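Local coordinates for protein 2-oxoglutarate carboxylase small subunit (Hydrogenobacter thermophilus, PDB 7KCT) that belongs to the biotin carboxylase family, is built around an ATP-grasp domain, and holds bound ADP, magnesium and bicarbonate, at residues Thr47-Lys52 and Ala379-Tyr384; Arg73-Ala78 and Glu84-Gly89; Ile217-Leu222 and Leu253-Glu258; Ala250-Leu253 and Gln259-Tyr262. One frame throughout, in Å; residues are numbered along the deposited sequence.

Contact 1: residues Thr47-Lys52 and Ala379-Tyr384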
loop_
_atom_site.group_PDB
_atom_site.type_symbol
_atom_site.label_atom_id
_atom_site.label_comp_id
_atom_site.label_asym_id
_atom_site.label_seq_id
_atom_site.Cartn_x
_atom_site.Cartn_y
_atom_site.Cartn_z
ATOM N N THR A 47 -9.127 23.042 -6.876
ATOM C CA THR A 47 -7.845 22.395 -6.703
ATOM C C THR A 47 -7.983 20.927 -6.295
ATOM O O THR A 47 -6.986 20.326 -5.933
ATOM C CB THR A 47 -7.007 23.116 -5.637
ATOM O OG1 THR A 47 -7.685 23.029 -4.371
ATOM C CG2 THR A 47 -6.821 24.578 -5.970
ATOM N N ALA A 48 -9.162 20.336 -6.406
ATOM C CA ALA A 48 -9.375 18.962 -5.950
ATOM C C ALA A 48 -8.444 17.992 -6.670
ATOM O O ALA A 48 -8.147 18.148 -7.860
ATOM C CB ALA A 48 -10.815 18.520 -6.190
ATOM N N ARG A 49 -8.008 16.976 -5.932
ATOM C CA ARG A 49 -7.133 15.950 -6.494
ATOM C C ARG A 49 -7.800 15.154 -7.620
ATOM O O ARG A 49 -7.139 14.810 -8.611
ATOM C CB ARG A 49 -6.676 15.032 -5.369
ATOM C CG ARG A 49 -5.793 13.934 -5.833
ATOM C CD ARG A 49 -4.548 14.440 -6.538
ATOM N NE ARG A 49 -3.930 15.586 -5.860
ATOM C CZ ARG A 49 -2.897 16.298 -6.333
ATOM N NH1 ARG A 49 -2.347 16.043 -7.527
ATOM N NH2 ARG A 49 -2.452 17.330 -5.630
ATOM N N HIS A 50 -9.113 14.848 -7.504
ATOM C CA HIS A 50 -9.749 14.094 -8.579
ATOM C C HIS A 50 -9.780 14.882 -9.878
ATOM O O HIS A 50 -9.701 14.286 -10.946
ATOM C CB HIS A 50 -11.163 13.642 -8.182
ATOM C CG HIS A 50 -12.225 14.719 -8.153
ATOM N ND1 HIS A 50 -12.396 15.585 -7.095
ATOM C CD2 HIS A 50 -13.241 14.973 -9.003
ATOM C CE1 HIS A 50 -13.445 16.357 -7.320
ATOM N NE2 HIS A 50 -13.999 15.969 -8.452
ATOM N N VAL A 51 -9.862 16.221 -9.793
ATOM C CA VAL A 51 -9.772 17.095 -10.968
ATOM C C VAL A 51 -8.376 17.051 -11.594
ATOM O O VAL A 51 -8.252 17.039 -12.816
ATOM C CB VAL A 51 -10.189 18.534 -10.597
ATOM C CG1 VAL A 51 -9.911 19.567 -11.775
ATOM C CG2 VAL A 51 -11.656 18.538 -10.132
ATOM N N LYS A 52 -7.309 17.017 -10.782
ATOM C CA LYS A 52 -5.960 16.917 -11.350
ATOM C C LYS A 52 -5.703 15.553 -11.995
ATOM O O LYS A 52 -5.033 15.466 -13.038
ATOM C CB LYS A 52 -4.921 17.193 -10.265
ATOM C CG LYS A 52 -4.778 18.668 -9.910
ATOM C CD LYS A 52 -4.145 18.870 -8.514
ATOM C CE LYS A 52 -3.628 20.312 -8.330
ATOM N NZ LYS A 52 -2.241 20.467 -8.992
ATOM N N ALA A 379 -7.373 11.733 -0.955
ATOM C CA ALA A 379 -7.341 12.740 -2.000
ATOM C C ALA A 379 -6.793 14.059 -1.485
ATOM O O ALA A 379 -7.149 15.118 -2.006
ATOM C CB ALA A 379 -8.729 12.944 -2.617
ATOM N N SER A 380 -5.916 14.003 -0.497
ATOM C CA SER A 380 -5.484 15.167 0.260
ATOM C C SER A 380 -3.991 15.420 0.132
ATOM O O SER A 380 -3.208 14.521 -0.167
ATOM C CB SER A 380 -5.814 15.018 1.751
ATOM O OG SER A 380 -7.202 15.180 1.934
ATOM N N SER A 381 -3.650 16.689 0.349
ATOM C CA SER A 381 -2.329 17.282 0.321
ATOM C C SER A 381 -2.360 18.482 1.262
ATOM O O SER A 381 -3.429 19.001 1.600
ATOM C CB SER A 381 -1.923 17.782 -1.077
ATOM O OG SER A 381 -1.572 16.728 -1.943
ATOM N N LYS A 382 -1.185 18.991 1.605
ATOM C CA LYS A 382 -1.166 20.270 2.301
ATOM C C LYS A 382 -2.048 21.266 1.549
ATOM O O LYS A 382 -1.985 21.370 0.314
ATOM C CB LYS A 382 0.254 20.804 2.416
ATOM C CG LYS A 382 0.267 22.283 2.810
ATOM C CD LYS A 382 1.401 22.651 3.690
ATOM C CE LYS A 382 1.451 24.168 3.918
ATOM N NZ LYS A 382 2.662 24.565 4.708
ATOM N N GLY A 383 -2.888 21.988 2.299
ATOM C CA GLY A 383 -3.802 22.942 1.703
ATOM C C GLY A 383 -5.173 22.403 1.337
ATOM O O GLY A 383 -6.007 23.170 0.850
ATOM N N TYR A 384 -5.418 21.107 1.504
ATOM C CA TYR A 384 -6.749 20.566 1.282
ATOM C C TYR A 384 -7.737 21.238 2.238
ATOM O O TYR A 384 -7.507 21.286 3.448
ATOM C CB TYR A 384 -6.745 19.059 1.500
ATOM C CG TYR A 384 -8.138 18.460 1.384
ATOM C CD1 TYR A 384 -8.737 18.270 0.153
ATOM C CD2 TYR A 384 -8.846 18.107 2.518
ATOM C CE1 TYR A 384 -10.029 17.753 0.057
ATOM C CE2 TYR A 384 -10.120 17.572 2.442
ATOM C CZ TYR A 384 -10.715 17.391 1.218
ATOM O OH TYR A 384 -11.992 16.869 1.174
HETATM O O HOH W 1 -4.278 16.617 -3.075
HETATM O O HOH W 2 -8.681 16.993 -3.153
#
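Arg49, in the first turn of helix 49-53, leans its aliphatic root on Ala379, where the chain leaves strand 374-378. The tight part is small: Arg49 CB lies 3.4 Å from Ala379 O and 4.0 Å from Ala379 CB, and Cys24 of helix 20-32 packs against both residues. A water bridge completes this part of the join. Following the N-cap residue Ala48, the backbone N of Arg49 gives its hydrogen to a water (2.9 Å from Arg49 N), and the same water donates to Ala379 O at 2.7 Å, so a helix-end N-H and a loop carbonyl are matched without touching. Farther out the packing is looser. With CG anti to the backbone N (chi1 179°) and the chain bent at chi2 and chi3, the guanidinium curls round towards the loop, and Lys52 CD lies over one face, toward its rim. A second water lies at its edge, in plane, accepting from Arg49 NE at 3.0 Å and bonded to Ser381 OG at 2.9 Å, while Arg49 NH2 stays 3.8 Å from Ser381 OG. The charged end is claimed by Glu419 (salt bridge) and Tyr367 (cation-pi), both of the second subunit. Here a helix start in the N-terminal domain meets the C-terminal-domain loop running from Ala379 into a type II turn (Ser381 to Tyr384), a water-mediated interdomain seam at the dimer interface of a biotin carboxylase fold.

Contact 2: residues Arg73-Ala78 and Glu84-Gly89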
loop_
_atom_site.group_PDB
_atom_site.type_symbol
_atom_site.label_atom_id
_atom_site.label_comp_id
_atom_site.label_asym_id
_atom_site.label_seq_id
_atom_site.Cartn_x
_atom_site.Cartn_y
_atom_site.Cartn_z
ATOM N N ARG A 73 -27.998 17.317 -16.053
ATOM C CA ARG A 73 -26.789 18.002 -16.475
ATOM C C ARG A 73 -25.607 17.043 -16.609
ATOM O O ARG A 73 -24.803 17.185 -17.538
ATOM C CB ARG A 73 -26.452 19.137 -15.511
ATOM C CG ARG A 73 -25.456 20.092 -16.112
ATOM C CD ARG A 73 -24.844 21.058 -15.086
ATOM N NE ARG A 73 -25.790 22.075 -14.620
ATOM C CZ ARG A 73 -26.322 22.105 -13.400
ATOM N NH1 ARG A 73 -25.992 21.173 -12.518
ATOM N NH2 ARG A 73 -27.166 23.072 -13.049
ATOM N N ILE A 74 -25.503 16.044 -15.725
ATOM C CA ILE A 74 -24.387 15.092 -15.767
ATOM C C ILE A 74 -24.494 14.173 -16.977
ATOM O O ILE A 74 -23.501 13.894 -17.655
ATOM C CB ILE A 74 -24.368 14.299 -14.451
ATOM C CG1 ILE A 74 -24.014 15.247 -13.313
ATOM C CG2 ILE A 74 -23.359 13.178 -14.475
ATOM C CD1 ILE A 74 -24.170 14.668 -11.901
ATOM N N VAL A 75 -25.701 13.680 -17.262
ATOM C CA VAL A 75 -25.894 12.814 -18.415
ATOM C C VAL A 75 -25.690 13.580 -19.710
ATOM O O VAL A 75 -25.089 13.064 -20.666
ATOM C CB VAL A 75 -27.287 12.167 -18.355
ATOM C CG1 VAL A 75 -27.592 11.525 -19.684
ATOM C CG2 VAL A 75 -27.311 11.168 -17.263
ATOM N N ASP A 76 -26.189 14.809 -19.768
ATOM C CA ASP A 76 -25.945 15.669 -20.916
ATOM C C ASP A 76 -24.450 15.891 -21.130
ATOM O O ASP A 76 -23.984 15.928 -22.272
ATOM C CB ASP A 76 -26.619 17.024 -20.730
ATOM C CG ASP A 76 -28.108 17.016 -21.087
ATOM O OD1 ASP A 76 -28.615 15.983 -21.588
ATOM O OD2 ASP A 76 -28.771 18.055 -20.852
ATOM N N LEU A 77 -23.699 16.126 -20.053
ATOM C CA LEU A 77 -22.253 16.353 -20.218
ATOM C C LEU A 77 -21.575 15.120 -20.773
ATOM O O LEU A 77 -20.703 15.217 -21.641
ATOM C CB LEU A 77 -21.585 16.745 -18.900
ATOM C CG LEU A 77 -20.067 16.891 -18.834
ATOM C CD1 LEU A 77 -19.641 18.106 -19.646
ATOM C CD2 LEU A 77 -19.662 17.021 -17.360
ATOM N N ALA A 78 -21.950 13.948 -20.266
ATOM C CA ALA A 78 -21.379 12.710 -20.749
ATOM C C ALA A 78 -21.610 12.568 -22.242
ATOM O O ALA A 78 -20.700 12.185 -22.985
ATOM C CB ALA A 78 -21.999 11.515 -20.012
ATOM N N GLU A 84 -18.812 7.064 -22.726
ATOM C CA GLU A 84 -19.716 5.961 -23.006
ATOM C C GLU A 84 -20.368 5.401 -21.748
ATOM O O GLU A 84 -21.336 4.632 -21.850
ATOM C CB GLU A 84 -18.945 4.869 -23.777
ATOM C CG GLU A 84 -18.204 5.460 -25.035
ATOM C CD GLU A 84 -17.250 4.496 -25.766
ATOM O OE1 GLU A 84 -16.649 3.625 -25.110
ATOM O OE2 GLU A 84 -17.080 4.641 -27.006
ATOM N N ALA A 85 -19.864 5.766 -20.567
ATOM C CA ALA A 85 -20.293 5.168 -19.319
ATOM C C ALA A 85 -20.020 6.143 -18.192
ATOM O O ALA A 85 -19.142 7.009 -18.293
ATOM C CB ALA A 85 -19.576 3.827 -19.046
ATOM N N ILE A 86 -20.803 5.997 -17.125
ATOM C CA ILE A 86 -20.740 6.844 -15.940
ATOM C C ILE A 86 -20.592 5.955 -14.723
ATOM O O ILE A 86 -21.371 5.007 -14.538
ATOM C CB ILE A 86 -21.983 7.735 -15.773
ATOM C CG1 ILE A 86 -22.097 8.778 -16.870
ATOM C CG2 ILE A 86 -22.000 8.550 -14.442
ATOM C CD1 ILE A 86 -23.297 9.676 -16.794
ATOM N N HIS A 87 -19.599 6.255 -13.889
ATOM C CA HIS A 87 -19.498 5.573 -12.618
ATOM C C HIS A 87 -19.985 6.504 -11.510
ATOM O O HIS A 87 -19.418 7.600 -11.371
ATOM C CB HIS A 87 -18.055 5.111 -12.348
ATOM C CG HIS A 87 -17.972 4.103 -11.245
ATOM N ND1 HIS A 87 -18.548 4.333 -10.022
ATOM C CD2 HIS A 87 -17.377 2.891 -11.158
ATOM C CE1 HIS A 87 -18.338 3.297 -9.235
ATOM N NE2 HIS A 87 -17.630 2.410 -9.900
ATOM N N PRO A 88 -21.030 6.177 -10.737
ATOM C CA PRO A 88 -21.552 7.125 -9.738
ATOM C C PRO A 88 -20.847 7.116 -8.386
ATOM O O PRO A 88 -21.205 7.915 -7.509
ATOM C CB PRO A 88 -22.994 6.654 -9.569
ATOM C CG PRO A 88 -22.890 5.171 -9.613
ATOM C CD PRO A 88 -21.807 4.921 -10.716
ATOM N N GLY A 89 -19.891 6.227 -8.166
ATOM C CA GLY A 89 -19.268 6.120 -6.843
ATOM C C GLY A 89 -20.244 5.618 -5.791
ATOM O O GLY A 89 -21.034 4.688 -6.035
#
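Ile86 is the bump and helix 73-78 supplies the hollow. The strand residue sends its terminal methyl outward against three side chains on one side of the helix: CD1 of Ile86 comes to 3.9 Å from Ala78 CB, 4.2 Å from Ile74 CG2 and 4.3 Å from Val75 CG2. Ile74 and Ala78, one turn apart, form the two ends of the recess, and Val75 closes it laterally. At Ala78 the recess is lined by a single methyl, and there the isoleucine tip comes nearest. The tip reaches that far because Ile86 is extended, with CD1 anti to CA (chi2 179°). No polar atom takes part. Phe99 of helix 97-105 fills in beside Ile74, Val75 and Ile86, while Leu15 of strand 13-16 touches Ile74 and Ala78. The helix segment passes the strand at 9.6 Å between axes, with their directions 136° apart, so the helix runs roughly against the strand it covers. Strands 56-59 and 85-87 are parallel members of one sheet, and helix 71-81 lies on the connection between them: this is the packing of a beta-alpha-beta crossover in a Rossmann-like sheet of order 3-2-1-4-5.

Contact 3: residues Ile217-Leu222 and Leu253-Glu258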
loop_
_atom_site.group_PDB
_atom_site.type_symbol
_atom_site.label_atom_id
_atom_site.label_comp_id
_atom_site.label_asym_id
_atom_site.label_seq_id
_atom_site.Cartn_x
_atom_site.Cartn_y
_atom_site.Cartn_z
ATOM N N ILE A 217 -22.888 -7.170 10.380
ATOM C CA ILE A 217 -22.194 -8.107 9.505
ATOM C C ILE A 217 -22.758 -7.912 8.099
ATOM O O ILE A 217 -23.979 -7.924 7.912
ATOM C CB ILE A 217 -22.377 -9.566 9.976
ATOM C CG1 ILE A 217 -21.883 -9.762 11.422
ATOM C CG2 ILE A 217 -21.729 -10.494 9.035
ATOM C CD1 ILE A 217 -20.471 -9.508 11.640
ATOM N N GLU A 218 -21.885 -7.737 7.103
ATOM C CA GLU A 218 -22.386 -7.454 5.759
ATOM C C GLU A 218 -21.638 -8.281 4.733
ATOM O O GLU A 218 -20.440 -8.543 4.883
ATOM C CB GLU A 218 -22.286 -5.949 5.430
ATOM C CG GLU A 218 -20.871 -5.480 5.346
ATOM C CD GLU A 218 -20.779 -4.003 5.108
ATOM O OE1 GLU A 218 -21.801 -3.317 5.316
ATOM O OE2 GLU A 218 -19.675 -3.529 4.734
ATOM N N PHE A 219 -22.377 -8.766 3.730
ATOM C CA PHE A 219 -21.847 -9.633 2.690
ATOM C C PHE A 219 -21.737 -8.883 1.366
ATOM O O PHE A 219 -22.690 -8.249 0.919
ATOM C CB PHE A 219 -22.739 -10.872 2.460
ATOM C CG PHE A 219 -22.464 -11.990 3.404
ATOM C CD1 PHE A 219 -23.010 -11.993 4.666
ATOM C CD2 PHE A 219 -21.645 -13.014 3.046
ATOM C CE1 PHE A 219 -22.738 -13.020 5.549
ATOM C CE2 PHE A 219 -21.373 -14.040 3.947
ATOM C CZ PHE A 219 -21.929 -14.021 5.190
ATOM N N GLN A 220 -20.607 -9.060 0.711
ATOM C CA GLN A 220 -20.299 -8.438 -0.559
ATOM C C GLN A 220 -20.694 -9.393 -1.672
ATOM O O GLN A 220 -20.277 -10.563 -1.662
ATOM C CB GLN A 220 -18.802 -8.159 -0.620
ATOM C CG GLN A 220 -18.295 -7.572 -1.903
ATOM C CD GLN A 220 -18.756 -6.161 -2.109
ATOM O OE1 GLN A 220 -18.356 -5.244 -1.376
ATOM N NE2 GLN A 220 -19.599 -5.963 -3.117
ATOM N N VAL A 221 -21.514 -8.921 -2.608
ATOM C CA VAL A 221 -21.791 -9.727 -3.796
ATOM C C VAL A 221 -21.260 -9.002 -5.025
ATOM O O VAL A 221 -21.125 -7.773 -5.032
ATOM C CB VAL A 221 -23.285 -10.072 -3.970
ATOM C CG1 VAL A 221 -23.863 -10.729 -2.702
ATOM C CG2 VAL A 221 -24.084 -8.858 -4.349
ATOM N N LEU A 222 -20.936 -9.787 -6.053
ATOM C CA LEU A 222 -20.462 -9.315 -7.354
ATOM C C LEU A 222 -21.055 -10.224 -8.435
ATOM O O LEU A 222 -20.869 -11.440 -8.363
ATOM C CB LEU A 222 -18.932 -9.344 -7.387
ATOM C CG LEU A 222 -18.238 -8.729 -8.597
ATOM C CD1 LEU A 222 -18.497 -7.248 -8.650
ATOM C CD2 LEU A 222 -16.733 -8.974 -8.550
ATOM N N LEU A 253 -14.719 -11.824 12.685
ATOM C CA LEU A 253 -14.261 -12.880 13.591
ATOM C C LEU A 253 -15.397 -13.771 14.063
ATOM O O LEU A 253 -15.147 -14.850 14.607
ATOM C CB LEU A 253 -13.586 -12.267 14.820
ATOM C CG LEU A 253 -12.452 -11.288 14.473
ATOM C CD1 LEU A 253 -12.085 -10.455 15.662
ATOM C CD2 LEU A 253 -11.235 -12.072 13.951
ATOM N N LEU A 254 -16.639 -13.325 13.882
ATOM C CA LEU A 254 -17.769 -14.064 14.431
ATOM C C LEU A 254 -17.967 -15.384 13.707
ATOM O O LEU A 254 -18.047 -16.445 14.336
ATOM C CB LEU A 254 -19.030 -13.219 14.356
ATOM C CG LEU A 254 -20.329 -13.851 14.850
ATOM C CD1 LEU A 254 -20.400 -13.937 16.372
ATOM C CD2 LEU A 254 -21.480 -13.053 14.319
ATOM N N LEU A 255 -18.080 -15.327 12.387
ATOM C CA LEU A 255 -18.476 -16.479 11.592
ATOM C C LEU A 255 -17.359 -17.487 11.379
ATOM O O LEU A 255 -16.216 -17.129 11.069
ATOM C CB LEU A 255 -18.992 -16.010 10.234
ATOM C CG LEU A 255 -20.169 -15.053 10.224
ATOM C CD1 LEU A 255 -20.508 -14.858 8.767
ATOM C CD2 LEU A 255 -21.309 -15.661 10.994
ATOM N N THR A 256 -17.728 -18.768 11.487
ATOM C CA THR A 256 -16.878 -19.867 11.085
ATOM C C THR A 256 -16.918 -19.989 9.575
ATOM O O THR A 256 -17.820 -19.464 8.924
ATOM C CB THR A 256 -17.373 -21.163 11.720
ATOM O OG1 THR A 256 -18.641 -21.477 11.114
ATOM C CG2 THR A 256 -17.538 -21.004 13.234
ATOM N N PRO A 257 -16.001 -20.744 8.979
ATOM C CA PRO A 257 -16.056 -20.893 7.516
ATOM C C PRO A 257 -17.353 -21.525 7.018
ATOM O O PRO A 257 -17.791 -21.230 5.900
ATOM C CB PRO A 257 -14.830 -21.756 7.203
ATOM C CG PRO A 257 -13.884 -21.543 8.439
ATOM C CD PRO A 257 -14.854 -21.445 9.585
ATOM N N GLU A 258 -17.988 -22.375 7.825
ATOM C CA GLU A 258 -19.221 -23.034 7.408
ATOM C C GLU A 258 -20.407 -22.068 7.435
ATOM O O GLU A 258 -21.294 -22.129 6.572
ATOM C CB GLU A 258 -19.464 -24.253 8.314
ATOM C CG GLU A 258 -18.431 -25.408 8.192
ATOM C CD GLU A 258 -17.009 -25.048 8.656
ATOM O OE1 GLU A 258 -16.844 -24.396 9.727
ATOM O OE2 GLU A 258 -16.055 -25.448 7.942
#
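The backbones of strand 217-222 and of the turn leading into helix 257-273 are nearest, by CA atoms, at Ile217 and Leu254, 8.9 Å apart, so side chains alone bridge the gap. Two apolar pairs do so. At the start of the segment, Ile217 CG1 approaches Leu254 CD2 at 4.4 Å, a loose touch beside the partly exposed Leu254. Two residues on, the ring of Phe219 meets Leu255: their side chains come from opposite directions, and the CZ corner of the ring lies 3.9 Å from Leu255 CD1, which approaches the ring obliquely. Phe219 CG stands beside its own backbone N (chi1 -84°), and this carries the ring back along the strand towards the turn although the first bond of the side chain does not aim there. Leu255 CG likewise stands beside its backbone N, and the amide N of Leu255 is bonded to Ser252 OG, which ties down the backbone of the turn. Just beyond, Thr256 and Gln259 exchange side-chain-to-backbone hydrogen bonds, the capping box that starts the helix. On the other face of the strand, Glu218 makes salt bridges to Arg235 and to Lys245, a residue of the ADP pocket. Strand 215-223 lies inside the four-stranded antiparallel sheet of the ATP-grasp domain, flanked by strands 229-236 and 278-286, with Glu234 against Ile217 and Phe219 and Ala286 touching Leu254; the turn before helix 257-273 packs on this face of the sheet.

Contact 4: residues Ala250-Leu253 and Gln259-Tyr262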
loop_
_atom_site.group_PDB
_atom_site.type_symbol
_atom_site.label_atom_id
_atom_site.label_comp_id
_atom_site.label_asym_id
_atom_site.label_seq_id
_atom_site.Cartn_x
_atom_site.Cartn_y
_atom_site.Cartn_z
ATOM N N ALA A 250 -12.354 -7.466 7.859
ATOM C CA ALA A 250 -12.703 -8.599 7.013
ATOM C C ALA A 250 -11.665 -9.690 7.218
ATOM O O ALA A 250 -10.466 -9.386 7.366
ATOM C CB ALA A 250 -12.775 -8.234 5.514
ATOM N N PRO A 251 -12.096 -10.969 7.323
ATOM C CA PRO A 251 -13.513 -11.368 7.471
ATOM C C PRO A 251 -13.988 -10.909 8.853
ATOM O O PRO A 251 -13.181 -10.385 9.611
ATOM C CB PRO A 251 -13.473 -12.905 7.341
ATOM C CG PRO A 251 -12.077 -13.275 7.857
ATOM C CD PRO A 251 -11.177 -12.114 7.381
ATOM N N SER A 252 -15.253 -11.104 9.188
ATOM C CA SER A 252 -15.665 -11.038 10.580
ATOM C C SER A 252 -14.869 -12.067 11.380
ATOM O O SER A 252 -14.384 -13.054 10.833
ATOM C CB SER A 252 -17.159 -11.339 10.706
ATOM O OG SER A 252 -17.385 -12.763 10.732
ATOM N N LEU A 253 -14.719 -11.824 12.685
ATOM C CA LEU A 253 -14.261 -12.880 13.591
ATOM C C LEU A 253 -15.397 -13.771 14.063
ATOM O O LEU A 253 -15.147 -14.850 14.607
ATOM C CB LEU A 253 -13.586 -12.267 14.820
ATOM C CG LEU A 253 -12.452 -11.288 14.473
ATOM C CD1 LEU A 253 -12.085 -10.455 15.662
ATOM C CD2 LEU A 253 -11.235 -12.072 13.951
ATOM N N GLN A 259 -20.467 -21.180 8.423
ATOM C CA GLN A 259 -21.503 -20.156 8.372
ATOM C C GLN A 259 -21.248 -19.141 7.260
ATOM O O GLN A 259 -22.206 -18.600 6.686
ATOM C CB GLN A 259 -21.600 -19.427 9.698
ATOM C CG GLN A 259 -21.746 -20.331 10.892
ATOM C CD GLN A 259 -21.646 -19.563 12.186
ATOM O OE1 GLN A 259 -20.551 -19.363 12.726
ATOM N NE2 GLN A 259 -22.776 -19.011 12.625
ATOM N N ARG A 260 -19.973 -18.851 6.975
ATOM C CA ARG A 260 -19.630 -17.950 5.881
ATOM C C ARG A 260 -20.243 -18.444 4.581
ATOM O O ARG A 260 -20.941 -17.702 3.892
ATOM C CB ARG A 260 -18.112 -17.827 5.754
ATOM C CG ARG A 260 -17.606 -16.821 4.668
ATOM C CD ARG A 260 -16.102 -16.473 4.851
ATOM N NE ARG A 260 -15.919 -15.814 6.147
ATOM C CZ ARG A 260 -15.257 -16.333 7.176
ATOM N NH1 ARG A 260 -14.668 -17.507 7.059
ATOM N NH2 ARG A 260 -15.181 -15.663 8.320
ATOM N N GLU A 261 -20.041 -19.716 4.261
ATOM C CA GLU A 261 -20.585 -20.244 3.013
ATOM C C GLU A 261 -22.099 -20.443 3.064
ATOM O O GLU A 261 -22.767 -20.265 2.046
ATOM C CB GLU A 261 -19.874 -21.531 2.671
ATOM C CG GLU A 261 -18.380 -21.320 2.442
ATOM C CD GLU A 261 -18.076 -20.414 1.229
ATOM O OE1 GLU A 261 -17.009 -19.755 1.225
ATOM O OE2 GLU A 261 -18.900 -20.360 0.278
ATOM N N TYR A 262 -22.668 -20.766 4.227
ATOM C CA TYR A 262 -24.120 -20.891 4.331
ATOM C C TYR A 262 -24.798 -19.555 4.084
ATOM O O TYR A 262 -25.664 -19.430 3.217
ATOM C CB TYR A 262 -24.515 -21.441 5.713
ATOM C CG TYR A 262 -25.994 -21.323 5.986
ATOM C CD1 TYR A 262 -26.903 -22.240 5.469
ATOM C CD2 TYR A 262 -26.492 -20.281 6.731
ATOM C CE1 TYR A 262 -28.286 -22.109 5.705
ATOM C CE2 TYR A 262 -27.840 -20.139 6.956
ATOM C CZ TYR A 262 -28.734 -21.070 6.456
ATOM O OH TYR A 262 -30.080 -20.912 6.710
#
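Pro251 meets Arg260 with its ring brushing the guanidinium end of the arginine. Pro251 CB is 3.4 Å from Arg260 NH2 and 3.9 Å from Arg260 CZ, approaching the group at a slant. Ser252 adds its carbonyl, with Ser252 O at the edge of the guanidinium and close to its plane, yet 3.7 Å from Arg260 NH2, so it lies near the nitrogen without bonding to it. The reach comes from the arginine chain: CG is anti to the backbone N (chi1 -177°), and a bend at chi3 (-62°) turns the head across from the helix to the loop. The proline follows a cis peptide bond, which probably helps set the direction of its ring. In the next shell stands Glu234 of strand 229-236, whose OE2 forms a salt bridge with Arg260 NE and whose OE1 bonds to Ser252 OG; one carboxylate thereby ties helix and loop together. Phe338 packs on the arginine, and Ile311 and Tyr341 on the proline. Chemically, the direct contact is unbonded packing of a proline ring and a carbonyl against a charged group, while the positive charge is answered by Glu234; the nearby guanidinium would probably favour the ionised form of Glu234.

Contact 1 is the surface member of the set, built on water bridges and charges that look to the second subunit, whereas contacts 2, 3 and 4 are buried. Contact 2 is purely apolar and belongs to the N-terminal domain, its centre about 33 Å from that of contact 3. Contacts 3 and 4 form one neighbourhood within the ATP-grasp range: their centres are about 3 Å apart, they share Leu253 and helix 257-273, and Ile217 CD1 packs on Ser252 CB at 3.9 Å. Yet their chemistry diverges, apolar where sheet meets turn, charged where the loop meets the helix. Contact 1 alone joins distant parts of the sequence across two domains.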